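P800 reaction center core protein (Heliobacterium modesticaldum, PDB 5V8K) forms the core of a homodimeric photosynthetic reaction center, holding bacteriochlorophylls and chlorophyll-type pigments in the membrane and helping to bind a 4Fe-4S cluster. Local coordinates at residues A[391-396]-A[443-448]; A[275-280]-A[396-400]. One frame throughout, in Å; residues are numbered along the deposited sequence.

Contact 1: A[391-396]-A[443-448]; sequences FTMVPM and LAIFFS. With AOH (8(1)-OH-Chlorophyll aF), chain E.
Ser448, whose CB lies beside the Thr392 side chain across the contact, turns its OG back on its own chain to donate to Ile445 O at 2.7 Å, tilted 27° from the carbonyl plane. Thr392 OG1 bonds to Gly388 O, one turn earlier in its helix, and merely touches Phe447 O at 3.2 Å. The two helix segments run antiparallel, their axes 8.0 Å apart at closest approach. Pro395, where helix 376-401 is kinked, presses its CG onto the backbone of Ala444, a tight fit at 3.4 Å from Ala444 CA. Beside it, Phe391 and Phe447 form an offset stack, centroids 3.9 Å apart and planes at 16°. Phe391 reaches there because its CG lies anti to the backbone N (chi1 -179°), and its CZ sits over the centre of the Phe447 ring; Leu443 CG lies over the opposite face. The edge of the sandwiched ring meets the 8(1)-OH-chlorophyll aF, the primary electron acceptor in heliobacterial reaction centers, Phe447 CZ standing 3.5 Å from the pigment's ND, while Leu443 CD2 touches its CMD methyl at 3.6 Å. A water, 2.4 Å from MG, ligates the magnesium; Arg398 and Ser545 of the second subunit hydrogen-bond to the pigment. With both hydroxyls bonded to carbonyls of their own stretch of chain, the pair probably holds together through apolar contact and ring stacking, and Phe447 and Leu443 present a largely apolar side to the acceptor.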
loop_
_atom_site.group_PDB
_atom_site.type_symbol
_atom_site.label_atom_id
_atom_site.label_comp_id
_atom_site.label_asym_id
_atom_site.label_seq_id
_atom_site.Cartn_x
_atom_site.Cartn_y
_atom_site.Cartn_z
ATOM N N PHE A 391 -3.398 -2.840 -20.573
ATOM C CA PHE A 391 -4.105 -2.697 -19.305
ATOM C C PHE A 391 -4.506 -1.240 -19.059
ATOM O O PHE A 391 -5.674 -0.936 -18.805
ATOM C CB PHE A 391 -3.174 -3.249 -18.214
ATOM C CG PHE A 391 -3.721 -3.221 -16.833
ATOM C CD1 PHE A 391 -4.732 -4.074 -16.450
ATOM C CD2 PHE A 391 -3.149 -2.410 -15.881
ATOM C CE1 PHE A 391 -5.206 -4.054 -15.151
ATOM C CE2 PHE A 391 -3.597 -2.381 -14.598
ATOM C CZ PHE A 391 -4.632 -3.185 -14.224
ATOM N N THR A 392 -3.532 -0.323 -19.133
ATOM C CA THR A 392 -3.819 1.104 -19.014
ATOM C C THR A 392 -4.858 1.556 -20.035
ATOM O O THR A 392 -5.699 2.406 -19.745
ATOM C CB THR A 392 -2.515 1.910 -19.173
ATOM O OG1 THR A 392 -1.590 1.521 -18.151
ATOM C CG2 THR A 392 -2.796 3.370 -19.001
ATOM N N MET A 393 -4.814 1.009 -21.238
ATOM C CA MET A 393 -5.775 1.411 -22.261
ATOM C C MET A 393 -7.221 1.007 -21.925
ATOM O O MET A 393 -8.153 1.538 -22.557
ATOM C CB MET A 393 -5.415 0.802 -23.624
ATOM C CG MET A 393 -4.268 1.472 -24.383
ATOM S SD MET A 393 -4.276 1.003 -26.137
ATOM C CE MET A 393 -3.775 -0.709 -26.007
ATOM N N VAL A 394 -7.443 0.094 -20.972
ATOM C CA VAL A 394 -8.823 -0.331 -20.653
ATOM C C VAL A 394 -9.604 0.874 -20.122
ATOM O O VAL A 394 -10.638 1.219 -20.705
ATOM C CB VAL A 394 -8.857 -1.527 -19.673
ATOM C CG1 VAL A 394 -10.251 -1.776 -19.119
ATOM C CG2 VAL A 394 -8.364 -2.807 -20.393
ATOM N N PRO A 395 -9.160 1.561 -19.061
ATOM C CA PRO A 395 -9.868 2.796 -18.680
ATOM C C PRO A 395 -9.820 3.887 -19.754
ATOM O O PRO A 395 -10.780 4.661 -19.867
ATOM C CB PRO A 395 -9.175 3.253 -17.381
ATOM C CG PRO A 395 -7.890 2.496 -17.298
ATOM C CD PRO A 395 -8.102 1.208 -18.111
ATOM N N MET A 396 -8.770 3.938 -20.577
ATOM C CA MET A 396 -8.672 4.974 -21.608
ATOM C C MET A 396 -9.759 4.816 -22.668
ATOM O O MET A 396 -10.390 5.799 -23.081
ATOM C CB MET A 396 -7.289 4.958 -22.257
ATOM C CG MET A 396 -6.173 5.263 -21.285
ATOM S SD MET A 396 -4.517 5.199 -22.013
ATOM C CE MET A 396 -4.664 6.635 -23.017
ATOM N N LEU A 443 -8.346 6.272 -13.160
ATOM C CA LEU A 443 -8.008 4.866 -13.126
ATOM C C LEU A 443 -6.901 4.568 -14.127
ATOM O O LEU A 443 -6.031 3.735 -13.870
ATOM C CB LEU A 443 -9.277 4.012 -13.405
ATOM C CG LEU A 443 -9.212 2.495 -13.251
ATOM C CD1 LEU A 443 -8.760 2.113 -11.822
ATOM C CD2 LEU A 443 -10.526 1.782 -13.575
ATOM N N ALA A 444 -6.908 5.241 -15.275
ATOM C CA ALA A 444 -5.817 5.033 -16.218
ATOM C C ALA A 444 -4.484 5.511 -15.631
ATOM O O ALA A 444 -3.448 4.852 -15.799
ATOM C CB ALA A 444 -6.128 5.710 -17.543
ATOM N N ILE A 445 -4.502 6.619 -14.877
ATOM C CA ILE A 445 -3.294 7.080 -14.191
ATOM C C ILE A 445 -2.773 6.001 -13.246
ATOM O O ILE A 445 -1.573 5.724 -13.200
ATOM C CB ILE A 445 -3.565 8.393 -13.435
ATOM C CG1 ILE A 445 -3.938 9.548 -14.410
ATOM C CG2 ILE A 445 -2.365 8.754 -12.564
ATOM C CD1 ILE A 445 -2.777 9.996 -15.341
ATOM N N PHE A 446 -3.668 5.419 -12.440
ATOM C CA PHE A 446 -3.315 4.326 -11.526
ATOM C C PHE A 446 -2.716 3.150 -12.287
ATOM O O PHE A 446 -1.669 2.614 -11.911
ATOM C CB PHE A 446 -4.560 3.815 -10.776
ATOM C CG PHE A 446 -5.020 4.676 -9.636
ATOM C CD1 PHE A 446 -4.197 4.930 -8.565
ATOM C CD2 PHE A 446 -6.307 5.183 -9.620
ATOM C CE1 PHE A 446 -4.645 5.742 -7.475
ATOM C CE2 PHE A 446 -6.770 5.995 -8.564
ATOM C CZ PHE A 446 -5.923 6.275 -7.489
ATOM N N PHE A 447 -3.433 2.675 -13.311
ATOM C CA PHE A 447 -3.005 1.508 -14.082
ATOM C C PHE A 447 -1.660 1.742 -14.782
ATOM O O PHE A 447 -0.920 0.784 -15.061
ATOM C CB PHE A 447 -4.080 1.164 -15.130
ATOM C CG PHE A 447 -5.295 0.375 -14.595
ATOM C CD1 PHE A 447 -5.551 0.233 -13.242
ATOM C CD2 PHE A 447 -6.161 -0.222 -15.483
ATOM C CE1 PHE A 447 -6.671 -0.491 -12.787
ATOM C CE2 PHE A 447 -7.287 -0.943 -15.028
ATOM C CZ PHE A 447 -7.521 -1.074 -13.674
ATOM N N SER A 448 -1.344 3.001 -15.101
ATOM C CA SER A 448 -0.130 3.308 -15.865
ATOM C C SER A 448 1.127 2.949 -15.100
ATOM O O SER A 448 2.199 2.850 -15.703
ATOM C CB SER A 448 -0.083 4.789 -16.270
ATOM O OG SER A 448 0.250 5.634 -15.163
HETATM C C1 AOH E . -7.080 -8.300 -18.173
HETATM C C2 AOH E . -6.523 -8.890 -16.906
HETATM C C3 AOH E . -5.274 -8.714 -16.495
HETATM C C4 AOH E . -4.304 -7.923 -17.277
HETATM C C5 AOH E . -4.842 -9.403 -15.236
HETATM C C6 AOH E . -4.156 -10.730 -15.539
HETATM C C7 AOH E . -3.517 -11.141 -14.232
HETATM C C8 AOH E . -2.808 -12.258 -14.113
HETATM C C9 AOH E . -2.694 -13.171 -15.297
HETATM C C10 AOH E . -2.262 -12.644 -12.761
HETATM C C11 AOH E . -0.963 -12.062 -12.258
HETATM C C15 AOH E . 1.554 -11.803 -10.734
HETATM C C14 AOH E . 0.644 -13.445 -8.954
HETATM C C13 AOH E . 0.455 -12.696 -10.251
HETATM C C12 AOH E . -0.687 -12.802 -10.957
HETATM N NB AOH E . -6.203 -5.274 -10.812
HETATM N ND AOH E . -9.388 -2.798 -11.297
HETATM C C1A AOH E . -9.490 -4.941 -13.488
HETATM C C1B AOH E . -5.922 -6.404 -11.494
HETATM C C1C AOH E . -6.073 -3.030 -8.798
HETATM C C1D AOH E . -9.750 -1.694 -10.628
HETATM C C2A AOH E . -9.544 -5.782 -14.732
HETATM C C2B AOH E . -4.812 -7.072 -10.983
HETATM C C2C AOH E . -5.863 -1.964 -7.935
HETATM C C2D AOH E . -10.907 -1.154 -11.159
HETATM C C3A AOH E . -8.546 -6.850 -14.284
HETATM C C3B AOH E . -4.379 -6.262 -9.938
HETATM C C3C AOH E . -6.945 -1.121 -8.098
HETATM C C3D AOH E . -11.255 -1.981 -12.222
HETATM C C4A AOH E . -7.846 -6.285 -13.075
HETATM C C4B AOH E . -5.231 -5.161 -9.884
HETATM C C4C AOH E . -7.737 -1.757 -9.068
HETATM C C4D AOH E . -10.283 -2.974 -12.320
HETATM C CAA AOH E . -9.174 -4.979 -15.970
HETATM C CAB AOH E . -3.242 -6.704 -9.148
HETATM C CAC AOH E . -7.105 0.167 -7.414
HETATM C CAD AOH E . -12.094 -2.146 -13.442
HETATM C CBA AOH E . -9.608 -5.707 -17.243
HETATM C CBB AOH E . -2.887 -6.297 -7.966
HETATM C CBC AOH E . -8.430 0.373 -6.756
HETATM C CBD AOH E . -11.656 -3.389 -14.145
HETATM C CED AOH E . -14.126 -6.222 -13.240
HETATM C CGA AOH E . -8.479 -6.371 -17.975
HETATM C CGD AOH E . -12.788 -4.383 -14.211
HETATM C CHA AOH E . -10.504 -3.870 -13.367
HETATM C CHB AOH E . -6.738 -6.891 -12.637
HETATM C CHC AOH E . -5.105 -4.113 -8.884
HETATM C CHD AOH E . -8.977 -1.138 -9.499
HETATM C CMA AOH E . -9.214 -8.169 -13.917
HETATM C CMB AOH E . -4.196 -8.379 -11.427
HETATM C CMC AOH E . -4.685 -1.742 -7.029
HETATM C CMD AOH E . -11.594 0.066 -10.615
HETATM N NA AOH E . -8.512 -5.208 -12.627
HETATM N NC AOH E . -7.227 -2.931 -9.470
HETATM O O1 AOH E . -6.915 1.259 -8.349
HETATM O O1A AOH E . -7.414 -5.801 -18.175
HETATM O O1D AOH E . -13.454 -4.528 -15.222
HETATM O O2A AOH E . -8.354 -7.761 -17.838
HETATM O O2D AOH E . -13.110 -5.207 -13.071
HETATM O OBD AOH E . -13.198 -1.503 -13.522
HETATM MG MG AOH E . -7.950 -4.194 -10.947
HETATM O O HOH W 1 -9.228 -5.545 -9.458
#

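Contact 2: A[275-280]-A[396-400]. With GBF (Bacteriochlorophyll g), chain T.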
loop_
_atom_site.group_PDB
_atom_site.type_symbol
_atom_site.label_atom_id
_atom_site.label_comp_id
_atom_site.label_asym_id
_atom_site.label_seq_id
_atom_site.Cartn_x
_atom_site.Cartn_y
_atom_site.Cartn_z
ATOM N N TRP A 275 -0.165 11.410 -22.504
ATOM C CA TRP A 275 -0.967 10.441 -23.240
ATOM C C TRP A 275 -2.350 10.323 -22.614
ATOM O O TRP A 275 -3.371 10.434 -23.290
ATOM C CB TRP A 275 -0.245 9.086 -23.230
ATOM C CG TRP A 275 -0.870 7.940 -23.971
ATOM C CD1 TRP A 275 -1.537 7.973 -25.165
ATOM C CD2 TRP A 275 -0.855 6.568 -23.554
ATOM N NE1 TRP A 275 -1.946 6.690 -25.514
ATOM C CE2 TRP A 275 -1.525 5.815 -24.538
ATOM C CE3 TRP A 275 -0.338 5.907 -22.438
ATOM C CZ2 TRP A 275 -1.690 4.427 -24.426
ATOM C CZ3 TRP A 275 -0.509 4.554 -22.323
ATOM C CH2 TRP A 275 -1.179 3.819 -23.317
ATOM N N ILE A 276 -2.387 10.120 -21.301
ATOM C CA ILE A 276 -3.648 9.873 -20.630
ATOM C C ILE A 276 -4.444 11.158 -20.517
ATOM O O ILE A 276 -5.647 11.167 -20.767
ATOM C CB ILE A 276 -3.393 9.216 -19.265
ATOM C CG1 ILE A 276 -2.812 7.818 -19.492
ATOM C CG2 ILE A 276 -4.681 9.171 -18.440
ATOM C CD1 ILE A 276 -2.212 7.162 -18.273
ATOM N N GLY A 277 -3.790 12.269 -20.158
ATOM C CA GLY A 277 -4.489 13.542 -20.116
ATOM C C GLY A 277 -4.935 14.022 -21.477
ATOM O O GLY A 277 -5.986 14.649 -21.604
ATOM N N GLY A 278 -4.154 13.746 -22.516
ATOM C CA GLY A 278 -4.595 14.099 -23.855
ATOM C C GLY A 278 -5.824 13.324 -24.276
ATOM O O GLY A 278 -6.763 13.883 -24.862
ATOM N N VAL A 279 -5.836 12.020 -23.999
ATOM C CA VAL A 279 -7.004 11.205 -24.318
ATOM C C VAL A 279 -8.212 11.667 -23.508
ATOM O O VAL A 279 -9.340 11.691 -24.014
ATOM C CB VAL A 279 -6.679 9.713 -24.097
ATOM C CG1 VAL A 279 -7.933 8.832 -24.206
ATOM C CG2 VAL A 279 -5.652 9.280 -25.143
ATOM N N PHE A 280 -8.001 12.055 -22.245
ATOM C CA PHE A 280 -9.106 12.597 -21.461
ATOM C C PHE A 280 -9.724 13.821 -22.145
ATOM O O PHE A 280 -10.949 13.946 -22.212
ATOM C CB PHE A 280 -8.638 12.955 -20.050
ATOM C CG PHE A 280 -9.531 13.969 -19.380
ATOM C CD1 PHE A 280 -10.722 13.587 -18.786
ATOM C CD2 PHE A 280 -9.198 15.306 -19.403
ATOM C CE1 PHE A 280 -11.558 14.529 -18.205
ATOM C CE2 PHE A 280 -10.023 16.249 -18.830
ATOM C CZ PHE A 280 -11.209 15.864 -18.233
ATOM N N MET A 396 -8.770 3.938 -20.577
ATOM C CA MET A 396 -8.672 4.974 -21.608
ATOM C C MET A 396 -9.759 4.816 -22.668
ATOM O O MET A 396 -10.390 5.799 -23.081
ATOM C CB MET A 396 -7.289 4.958 -22.257
ATOM C CG MET A 396 -6.173 5.263 -21.285
ATOM S SD MET A 396 -4.517 5.199 -22.013
ATOM C CE MET A 396 -4.664 6.635 -23.017
ATOM N N TRP A 397 -9.978 3.590 -23.144
ATOM C CA TRP A 397 -11.002 3.418 -24.160
ATOM C C TRP A 397 -12.408 3.498 -23.572
ATOM O O TRP A 397 -13.347 3.851 -24.292
ATOM C CB TRP A 397 -10.801 2.123 -24.938
ATOM C CG TRP A 397 -9.628 2.226 -25.873
ATOM C CD1 TRP A 397 -8.425 1.589 -25.748
ATOM C CD2 TRP A 397 -9.535 3.015 -27.072
ATOM N NE1 TRP A 397 -7.607 1.910 -26.788
ATOM C CE2 TRP A 397 -8.259 2.777 -27.627
ATOM C CE3 TRP A 397 -10.404 3.887 -27.737
ATOM C CZ2 TRP A 397 -7.809 3.415 -28.793
ATOM C CZ3 TRP A 397 -9.963 4.498 -28.928
ATOM C CH2 TRP A 397 -8.671 4.258 -29.430
ATOM N N ARG A 398 -12.553 3.297 -22.265
ATOM C CA ARG A 398 -13.843 3.548 -21.628
ATOM C C ARG A 398 -14.155 5.050 -21.527
ATOM O O ARG A 398 -15.313 5.451 -21.698
ATOM C CB ARG A 398 -13.870 2.869 -20.254
ATOM C CG ARG A 398 -13.931 1.313 -20.334
ATOM C CD ARG A 398 -13.721 0.698 -18.972
ATOM N NE ARG A 398 -14.845 0.926 -18.072
ATOM C CZ ARG A 398 -14.979 0.310 -16.897
ATOM N NH1 ARG A 398 -14.066 -0.562 -16.519
ATOM N NH2 ARG A 398 -16.052 0.501 -16.122
ATOM N N MET A 399 -13.144 5.896 -21.252
ATOM C CA MET A 399 -13.297 7.351 -21.362
ATOM C C MET A 399 -13.886 7.726 -22.701
ATOM O O MET A 399 -14.841 8.510 -22.783
ATOM C CB MET A 399 -11.940 8.074 -21.202
ATOM C CG MET A 399 -11.470 8.332 -19.802
ATOM S SD MET A 399 -10.008 9.477 -19.753
ATOM C CE MET A 399 -8.633 8.488 -20.296
ATOM N N VAL A 400 -13.326 7.152 -23.766
ATOM C CA VAL A 400 -13.689 7.519 -25.129
ATOM C C VAL A 400 -15.098 7.051 -25.478
ATOM O O VAL A 400 -15.873 7.800 -26.080
ATOM C CB VAL A 400 -12.655 6.950 -26.111
ATOM C CG1 VAL A 400 -13.092 7.202 -27.552
ATOM C CG2 VAL A 400 -11.286 7.559 -25.836
HETATM MG MG GBF T . -5.585 9.130 -30.131
HETATM C CHA GBF T . -7.996 11.156 -31.679
HETATM C CHB GBF T . -7.929 8.014 -28.083
HETATM C CHC GBF T . -3.209 6.861 -29.215
HETATM C CHD GBF T . -3.235 10.447 -32.559
HETATM N NA GBF T . -7.520 9.488 -29.925
HETATM C C1A GBF T . -8.408 10.248 -30.570
HETATM C C2A GBF T . -9.861 10.093 -30.294
HETATM C C3A GBF T . -9.676 9.535 -28.878
HETATM C C4A GBF T . -8.288 8.982 -28.967
HETATM C CMA GBF T . -9.752 10.591 -27.780
HETATM C CAA GBF T . -10.573 9.189 -31.329
HETATM C CBA GBF T . -10.151 7.721 -31.272
HETATM C CGA GBF T . -10.984 6.936 -32.263
HETATM O O1A GBF T . -12.205 7.058 -32.274
HETATM O O2A GBF T . -10.405 5.681 -32.707
HETATM N NB GBF T . -5.632 7.488 -28.915
HETATM C C1B GBF T . -6.631 7.278 -28.024
HETATM C C2B GBF T . -6.290 6.192 -27.253
HETATM C C3B GBF T . -4.986 5.864 -27.582
HETATM C C4B GBF T . -4.551 6.792 -28.557
HETATM C CMB GBF T . -7.187 5.501 -26.249
HETATM C CAB GBF T . -4.339 4.708 -26.948
HETATM C CBB GBF T . -3.259 4.064 -27.332
HETATM N NC GBF T . -3.678 8.759 -30.776
HETATM C C1C GBF T . -2.854 7.844 -30.274
HETATM C C2C GBF T . -1.420 7.691 -30.646
HETATM C C3C GBF T . -1.603 8.736 -31.641
HETATM C C4C GBF T . -2.851 9.345 -31.672
HETATM C CMC GBF T . -0.539 8.205 -29.478
HETATM C CAC GBF T . -0.478 9.147 -32.504
HETATM C CBC GBF T . 0.852 8.441 -32.423
HETATM N ND GBF T . -5.500 10.386 -31.710
HETATM C C1D GBF T . -4.630 10.913 -32.569
HETATM C C2D GBF T . -5.082 12.064 -33.622
HETATM C C3D GBF T . -6.390 11.998 -33.130
HETATM C C4D GBF T . -6.651 11.089 -32.060
HETATM C CMD GBF T . -4.418 12.846 -34.694
HETATM C CAD GBF T . -7.691 12.589 -33.514
HETATM O OBD GBF T . -7.998 13.577 -34.261
HETATM C CBD GBF T . -8.720 12.156 -32.500
HETATM C CGD GBF T . -9.192 13.252 -31.588
HETATM O O1D GBF T . -8.642 13.519 -30.533
HETATM O O2D GBF T . -10.321 14.062 -31.932
HETATM C CED GBF T . -10.155 15.461 -31.704
HETATM C C1 GBF T . -11.167 4.599 -33.235
HETATM C C2 GBF T . -10.380 3.352 -32.918
HETATM C C3 GBF T . -9.310 2.976 -33.635
HETATM C C4 GBF T . -8.844 3.773 -34.816
HETATM C C5 GBF T . -8.554 1.725 -33.246
#
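Met396 lays its thioether flat along the indole of Trp275, engaging both rings from one face. SD stands 3.8 Å from the centroid of the six-membered ring, 11° off its normal, a Met-aromatic contact. CE lies 3.7 Å from the centroid of the five-membered ring, giving a CH-pi contact beside it. The bend at the end of the methionine chain (chi3 70°) lets sulfur and methyl share the indole in this way, and it also brings CE to Val279 CG2 at 3.5 Å. Ile276 CG1 adds a looser touch on the sulfur. The two segments run almost parallel, with axes 9.9 Å apart and 15° between them. Both lie in predicted transmembrane helices of a PsaA/PsaB-type protein, and a bacteriochlorophyll g is wedged along one side of the seam. Trp275 meets that pigment with its ring edge, CZ2 being 3.3 Å from the vinyl carbon CBB. Trp397 offers a face instead: the CMB methyl sits over its centre, 3.2 Å from CE2. Further round the macrocycle Val279 and Val400 touch the pigment and each other, CG1 of Val279 to CG2 of Val400, at 3.9 Å. Further round the helices Met399 repeats the thioether theme differently, its SD lying near the plane of the Phe280 ring, at the edge, and 3.7 Å from Phe280 CB. Arg398 points out of this interface altogether, forming a salt bridge with Glu548 of the second subunit and a hydrogen bond to the 8(1)-OH-chlorophyll aF.

Overall arrangement
Contacts 1 and 2 lie with their centres 9 Å apart on the same helix, 376-401, which packs against helix 437-447 in contact 1 and helix 258-291 in contact 2. Met396 belongs to both. Along the chain the segments alternate: 275-280, 391-396, 396-400, then 443-448. The contacts also touch directly, since Ile276 CD1 reaches Ala444 O, Ser448 CB and Thr392 CG2, so the three helices form one buried cluster. Helix 376-401 thereby stands between two pigment sites, the chlorophyll acceptor beside contact 1 and a bacteriochlorophyll g beside contact 2, consistent with a tight protein scaffold that fixes the relative positions of these pigments.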